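PDB 1PGV: tropomodulin from Caenorhabditis elegans, which probably caps the pointed end of actin filaments, blocking their elongation and depolymerization, the chain here being its C-terminal domain. Local coordinates for residues S83-R88 with F109-L114; L90-E95 with R117-T122. All coordinates share one frame; numbering follows the deposited sequence.

Contact 1 of 2, residues S83-R88 with F109-L114; sequences SDSEAR and FLTPEL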
loop_
_atom_site.group_PDB
_atom_site.type_symbol
_atom_site.label_atom_id
_atom_site.label_comp_id
_atom_site.label_asym_id
_atom_site.label_seq_id
_atom_site.Cartn_x
_atom_site.Cartn_y
_atom_site.Cartn_z
ATOM N N SER A 83 8.989 -10.968 0.835
ATOM C CA SER A 83 9.179 -11.041 -0.611
ATOM C C SER A 83 7.818 -11.193 -1.277
ATOM O O SER A 83 6.792 -11.210 -0.602
ATOM C CB SER A 83 10.071 -12.234 -0.973
ATOM O OG SER A 83 9.387 -13.453 -0.752
ATOM N N ASP A 84 7.803 -11.309 -2.601
ATOM C CA ASP A 84 6.546 -11.442 -3.323
ATOM C C ASP A 84 5.618 -12.529 -2.793
ATOM O O ASP A 84 4.403 -12.344 -2.758
ATOM C CB ASP A 84 6.811 -11.695 -4.808
ATOM C CG ASP A 84 7.215 -10.440 -5.550
ATOM O OD1 ASP A 84 7.524 -9.422 -4.889
ATOM O OD2 ASP A 84 7.224 -10.475 -6.799
ATOM N N SER A 85 6.181 -13.660 -2.381
ATOM C CA SER A 85 5.360 -14.752 -1.879
ATOM C C SER A 85 4.511 -14.352 -0.670
ATOM O O SER A 85 3.345 -14.735 -0.577
ATOM C CB SER A 85 6.238 -15.967 -1.548
ATOM O OG SER A 85 7.358 -15.600 -0.765
ATOM N N GLU A 86 5.080 -13.570 0.241
ATOM C CA GLU A 86 4.335 -13.138 1.422
ATOM C C GLU A 86 3.452 -11.921 1.158
ATOM O O GLU A 86 2.389 -11.779 1.763
ATOM C CB GLU A 86 5.282 -12.803 2.582
ATOM C CG GLU A 86 6.089 -13.970 3.124
ATOM C CD GLU A 86 7.316 -14.268 2.288
ATOM O OE1 GLU A 86 8.131 -13.343 2.079
ATOM O OE2 GLU A 86 7.468 -15.426 1.848
ATOM N N ALA A 87 3.888 -11.047 0.257
ATOM C CA ALA A 87 3.145 -9.829 -0.047
ATOM C C ALA A 87 2.027 -9.956 -1.081
ATOM O O ALA A 87 1.217 -9.038 -1.238
ATOM C CB ALA A 87 4.116 -8.732 -0.470
ATOM N N ARG A 88 1.968 -11.085 -1.780
ATOM C CA ARG A 88 0.937 -11.282 -2.795
ATOM C C ARG A 88 -0.469 -11.109 -2.223
ATOM O O ARG A 88 -1.368 -10.615 -2.904
ATOM C CB ARG A 88 1.066 -12.677 -3.414
ATOM C CG ARG A 88 1.121 -12.680 -4.934
ATOM C CD ARG A 88 2.427 -13.286 -5.434
ATOM N NE ARG A 88 2.601 -14.660 -4.965
ATOM C CZ ARG A 88 3.709 -15.376 -5.134
ATOM N NH1 ARG A 88 4.752 -14.852 -5.764
ATOM N NH2 ARG A 88 3.776 -16.617 -4.665
ATOM N N PHE A 109 11.884 -7.015 -0.103
ATOM C CA PHE A 109 12.389 -7.694 -1.296
ATOM C C PHE A 109 11.303 -7.865 -2.355
ATOM O O PHE A 109 11.284 -8.858 -3.089
ATOM C CB PHE A 109 12.950 -9.066 -0.905
ATOM C CG PHE A 109 14.105 -8.993 0.050
ATOM C CD1 PHE A 109 15.389 -8.713 -0.411
ATOM C CD2 PHE A 109 13.906 -9.163 1.416
ATOM C CE1 PHE A 109 16.460 -8.601 0.476
ATOM C CE2 PHE A 109 14.968 -9.054 2.313
ATOM C CZ PHE A 109 16.247 -8.771 1.843
ATOM N N LEU A 110 10.403 -6.892 -2.439
ATOM C CA LEU A 110 9.316 -6.952 -3.408
ATOM C C LEU A 110 9.798 -6.573 -4.804
ATOM O O LEU A 110 10.631 -5.685 -4.964
ATOM C CB LEU A 110 8.179 -6.020 -2.976
ATOM C CG LEU A 110 7.635 -6.290 -1.572
ATOM C CD1 LEU A 110 6.423 -5.397 -1.323
ATOM C CD2 LEU A 110 7.243 -7.760 -1.442
ATOM N N THR A 111 9.266 -7.251 -5.816
ATOM C CA THR A 111 9.660 -6.986 -7.197
ATOM C C THR A 111 8.862 -5.851 -7.823
ATOM O O THR A 111 7.731 -5.580 -7.420
ATOM C CB THR A 111 9.458 -8.226 -8.085
ATOM O OG1 THR A 111 8.057 -8.495 -8.214
ATOM C CG2 THR A 111 10.149 -9.432 -7.478
ATOM N N PRO A 112 9.442 -5.178 -8.829
ATOM C CA PRO A 112 8.763 -4.072 -9.508
ATOM C C PRO A 112 7.406 -4.504 -10.050
ATOM O O PRO A 112 6.436 -3.744 -10.010
ATOM C CB PRO A 112 9.737 -3.708 -10.626
ATOM C CG PRO A 112 11.066 -3.983 -10.002
ATOM C CD PRO A 112 10.830 -5.313 -9.309
ATOM N N GLU A 113 7.340 -5.734 -10.555
ATOM C CA GLU A 113 6.103 -6.262 -11.115
ATOM C C GLU A 113 5.005 -6.376 -10.065
ATOM O O GLU A 113 3.848 -6.051 -10.328
ATOM C CB GLU A 113 6.342 -7.643 -11.738
ATOM C CG GLU A 113 7.322 -7.658 -12.907
ATOM C CD GLU A 113 8.707 -7.165 -12.527
ATOM O OE1 GLU A 113 9.251 -7.622 -11.500
ATOM O OE2 GLU A 113 9.255 -6.323 -13.266
ATOM N N LEU A 114 5.358 -6.852 -8.876
ATOM C CA LEU A 114 4.355 -6.989 -7.829
ATOM C C LEU A 114 3.894 -5.604 -7.377
ATOM O O LEU A 114 2.701 -5.381 -7.176
ATOM C CB LEU A 114 4.908 -7.770 -6.638
ATOM C CG LEU A 114 3.903 -7.959 -5.495
ATOM C CD1 LEU A 114 2.606 -8.550 -6.027
ATOM C CD2 LEU A 114 4.507 -8.856 -4.430
#
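Ser83 and Phe109 bring the two segments together at their starts, with CA atoms 4.7 Å apart, Ser83 directly before helix 84-87 and Phe109 two residues ahead of Thr111. Ser83 is the N-cap of helix 84-87 and Thr111 that of helix 112-121. From the first helix Asp84 reaches across and grips the second N-cap with both carboxylate oxygens. Its OD1 takes the backbone N-H of Thr111 (N to OD1 2.9 Å) in a nearly straight bond, 166° at the hydrogen, from the syn side and 20° out of the carboxylate plane. Its OD2 receives the hydroxyl through the syn lone pair, Thr111 OG1 to Asp84 OD2 being 2.6 Å. The same OG1 accepts from Leu114 N, so this hydroxyl caps its own helix while donating to the aspartate, and the paired bonds fix the rotation of the carboxylate. Leu114 comes from the opposite direction: with CG anti to the backbone N (chi1 -180°), its CD2 lies 3.1 Å from Asp84 OD1. Deeper in, the packing is tight, Ala87 CB meeting Leu110 CD2 at 3.4 Å. Within the first turn, Glu86 OE1 accepts from both Ser83 N and Ser83 OG. The contact joins neighbouring loop-to-helix corners of the leucine-rich repeat fold; Leu110 N bonds to Gln136 OE1, Leu110 packs on Val105, and Pro112 and Glu113 lean on Val145 of helix 143-155.

Contact 2 of 2, residues L90-E95 with R117-T122; sequences LIELIE and RLLRST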
loop_
_atom_site.group_PDB
_atom_site.type_symbol
_atom_site.label_atom_id
_atom_site.label_comp_id
_atom_site.label_asym_id
_atom_site.label_seq_id
_atom_site.Cartn_x
_atom_site.Cartn_y
_atom_site.Cartn_z
ATOM N N LEU A 90 -1.526 -9.026 -0.297
ATOM C CA LEU A 90 -1.883 -7.616 -0.184
ATOM C C LEU A 90 -2.793 -7.193 -1.326
ATOM O O LEU A 90 -3.508 -6.192 -1.226
ATOM C CB LEU A 90 -0.629 -6.739 -0.169
ATOM C CG LEU A 90 0.219 -6.810 1.104
ATOM C CD1 LEU A 90 1.401 -5.872 0.975
ATOM C CD2 LEU A 90 -0.633 -6.439 2.318
ATOM N N ILE A 91 -2.768 -7.949 -2.421
ATOM C CA ILE A 91 -3.629 -7.621 -3.541
ATOM C C ILE A 91 -5.087 -7.724 -3.106
ATOM O O ILE A 91 -5.872 -6.815 -3.356
ATOM C CB ILE A 91 -3.391 -8.565 -4.746
ATOM C CG1 ILE A 91 -1.998 -8.308 -5.327
ATOM C CG2 ILE A 91 -4.461 -8.329 -5.811
ATOM C CD1 ILE A 91 -1.597 -9.270 -6.436
ATOM N N GLU A 92 -5.450 -8.824 -2.448
ATOM C CA GLU A 92 -6.826 -9.003 -1.999
ATOM C C GLU A 92 -7.200 -7.920 -0.986
ATOM O O GLU A 92 -8.288 -7.343 -1.053
ATOM C CB GLU A 92 -7.022 -10.375 -1.350
ATOM C CG GLU A 92 -8.487 -10.728 -1.141
ATOM C CD GLU A 92 -8.689 -11.948 -0.262
ATOM O OE1 GLU A 92 -7.870 -12.887 -0.342
ATOM O OE2 GLU A 92 -9.680 -11.974 0.499
ATOM N N LEU A 93 -6.290 -7.652 -0.056
ATOM C CA LEU A 93 -6.529 -6.635 0.973
ATOM C C LEU A 93 -6.840 -5.274 0.359
ATOM O O LEU A 93 -7.853 -4.643 0.687
ATOM C CB LEU A 93 -5.306 -6.503 1.885
ATOM C CG LEU A 93 -5.414 -5.381 2.926
ATOM C CD1 LEU A 93 -6.602 -5.654 3.822
ATOM C CD2 LEU A 93 -4.134 -5.288 3.739
ATOM N N ILE A 94 -5.964 -4.825 -0.535
ATOM C CA ILE A 94 -6.131 -3.537 -1.195
ATOM C C ILE A 94 -7.425 -3.455 -1.993
ATOM O O ILE A 94 -8.155 -2.468 -1.904
ATOM C CB ILE A 94 -4.931 -3.244 -2.135
ATOM C CG1 ILE A 94 -3.648 -3.151 -1.309
ATOM C CG2 ILE A 94 -5.164 -1.954 -2.919
ATOM C CD1 ILE A 94 -2.375 -3.025 -2.142
ATOM N N GLU A 95 -7.719 -4.491 -2.776
ATOM C CA GLU A 95 -8.929 -4.477 -3.586
ATOM C C GLU A 95 -10.219 -4.624 -2.791
ATOM O O GLU A 95 -11.290 -4.266 -3.278
ATOM C CB GLU A 95 -8.862 -5.575 -4.655
ATOM C CG GLU A 95 -7.751 -5.353 -5.661
ATOM C CD GLU A 95 -7.728 -6.408 -6.753
ATOM O OE1 GLU A 95 -8.633 -7.270 -6.771
ATOM O OE2 GLU A 95 -6.806 -6.365 -7.590
ATOM N N ARG A 117 1.369 -4.261 -9.594
ATOM C CA ARG A 117 0.066 -4.874 -9.380
ATOM C C ARG A 117 -0.599 -4.290 -8.130
ATOM O O ARG A 117 -1.802 -4.040 -8.123
ATOM C CB ARG A 117 0.202 -6.389 -9.239
ATOM C CG ARG A 117 0.677 -7.080 -10.513
ATOM C CD ARG A 117 0.863 -8.574 -10.278
ATOM N NE ARG A 117 -0.398 -9.223 -9.931
ATOM C CZ ARG A 117 -0.492 -10.405 -9.331
ATOM N NH1 ARG A 117 0.607 -11.076 -9.004
ATOM N NH2 ARG A 117 -1.685 -10.917 -9.058
ATOM N N LEU A 118 0.186 -4.067 -7.081
ATOM C CA LEU A 118 -0.369 -3.505 -5.847
ATOM C C LEU A 118 -0.945 -2.107 -6.103
ATOM O O LEU A 118 -2.053 -1.792 -5.658
ATOM C CB LEU A 118 0.701 -3.436 -4.753
ATOM C CG LEU A 118 1.290 -4.773 -4.279
ATOM C CD1 LEU A 118 2.340 -4.502 -3.214
ATOM C CD2 LEU A 118 0.192 -5.681 -3.745
ATOM N N LEU A 119 -0.201 -1.269 -6.820
ATOM C CA LEU A 119 -0.682 0.078 -7.128
ATOM C C LEU A 119 -1.904 0.053 -8.039
ATOM O O LEU A 119 -2.826 0.846 -7.877
ATOM C CB LEU A 119 0.421 0.918 -7.781
ATOM C CG LEU A 119 1.220 1.849 -6.870
ATOM C CD1 LEU A 119 2.345 2.488 -7.664
ATOM C CD2 LEU A 119 0.296 2.929 -6.296
ATOM N N ARG A 120 -1.932 -0.857 -9.007
ATOM C CA ARG A 120 -3.084 -0.910 -9.887
ATOM C C ARG A 120 -4.318 -1.369 -9.101
ATOM O O ARG A 120 -5.441 -0.947 -9.384
ATOM C CB ARG A 120 -2.804 -1.850 -11.072
ATOM C CG ARG A 120 -3.850 -1.789 -12.177
ATOM C CD ARG A 120 -3.228 -2.162 -13.523
ATOM N NE ARG A 120 -2.401 -1.090 -14.075
ATOM C CZ ARG A 120 -2.857 -0.134 -14.883
ATOM N NH1 ARG A 120 -4.135 -0.118 -15.234
ATOM N NH2 ARG A 120 -2.036 0.795 -15.354
ATOM N N SER A 121 -4.111 -2.210 -8.095
ATOM C CA SER A 121 -5.227 -2.699 -7.292
ATOM C C SER A 121 -5.861 -1.604 -6.433
ATOM O O SER A 121 -6.996 -1.745 -5.994
ATOM C CB SER A 121 -4.783 -3.859 -6.398
ATOM O OG SER A 121 -3.817 -3.448 -5.449
ATOM N N THR A 122 -5.128 -0.520 -6.210
ATOM C CA THR A 122 -5.644 0.589 -5.396
ATOM C C THR A 122 -6.843 1.262 -6.066
ATOM O O THR A 122 -7.587 2.019 -5.430
ATOM C CB THR A 122 -4.565 1.667 -5.156
ATOM O OG1 THR A 122 -4.233 2.307 -6.396
ATOM C CG2 THR A 122 -3.308 1.043 -4.554
HETATM O O HOH W 1 -8.445 -0.596 -4.130
#
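Leu90, Ile91 and Ile94 close round Leu118 where two adjacent helices on the helical side of the leucine-rich repeat fold run side by side, their axes 9.0 Å apart at closest and crossing at -16°. Apolar packing dominates. Leu118 CD2 is the shared point, 3.8 Å from Leu90 CB and 3.8 Å from Ile91 CG1, with Ile94 CD1 a little farther off; the Ile91 and Leu118 side chains meet at about a right angle. Ile94 divides its branches: CG1, beside the backbone N (chi1 -63°), carries CD1 to Leu118, while CG2 reaches Thr122, 3.6 Å from its CA. With an alanine in place of Ile94, both branches are gone, and a gap is likely to open beside Leu118 and Thr122. At the more exposed margin the contact is of methyl on a flat cation: Ile91 CD1 lies over one face of the Arg117 guanidinium, 3.1 Å above the plane and displaced toward NH2, where the bend at chi3 (63°) turns the group. Polar links are few, and no direct hydrogen bond crosses the interface. Thr122 OG1 donates a hydrogen bond to Leu119 O within its own segment. Near the C-terminal ends of the segments one water bridges the two backbones, donating to Ile94 O at 2.9 Å and to Ser121 O at 2.6 Å.

Both contacts pack helix 112-121 against the helices before it, 84-87 in contact 1 and 90-96 in contact 2, and their segments alternate along the chain. Contact 1 holds the N-terminal ends of helices 84-87 and 112-121 and is only partly buried, its centre about 12 Å from the centre of the chain; there a carboxylate meets amide and hydroxyl donors directly. Contact 2 lies deeper, about 7 Å from that centre, and relies on aliphatic packing, with water as the polar go-between and charge kept to its margin. Their centres are about 12 Å apart, and Leu114 CD1 packs 4.3 Å from Ile91 CD1, so the two contacts touch through leucine and isoleucine methyls.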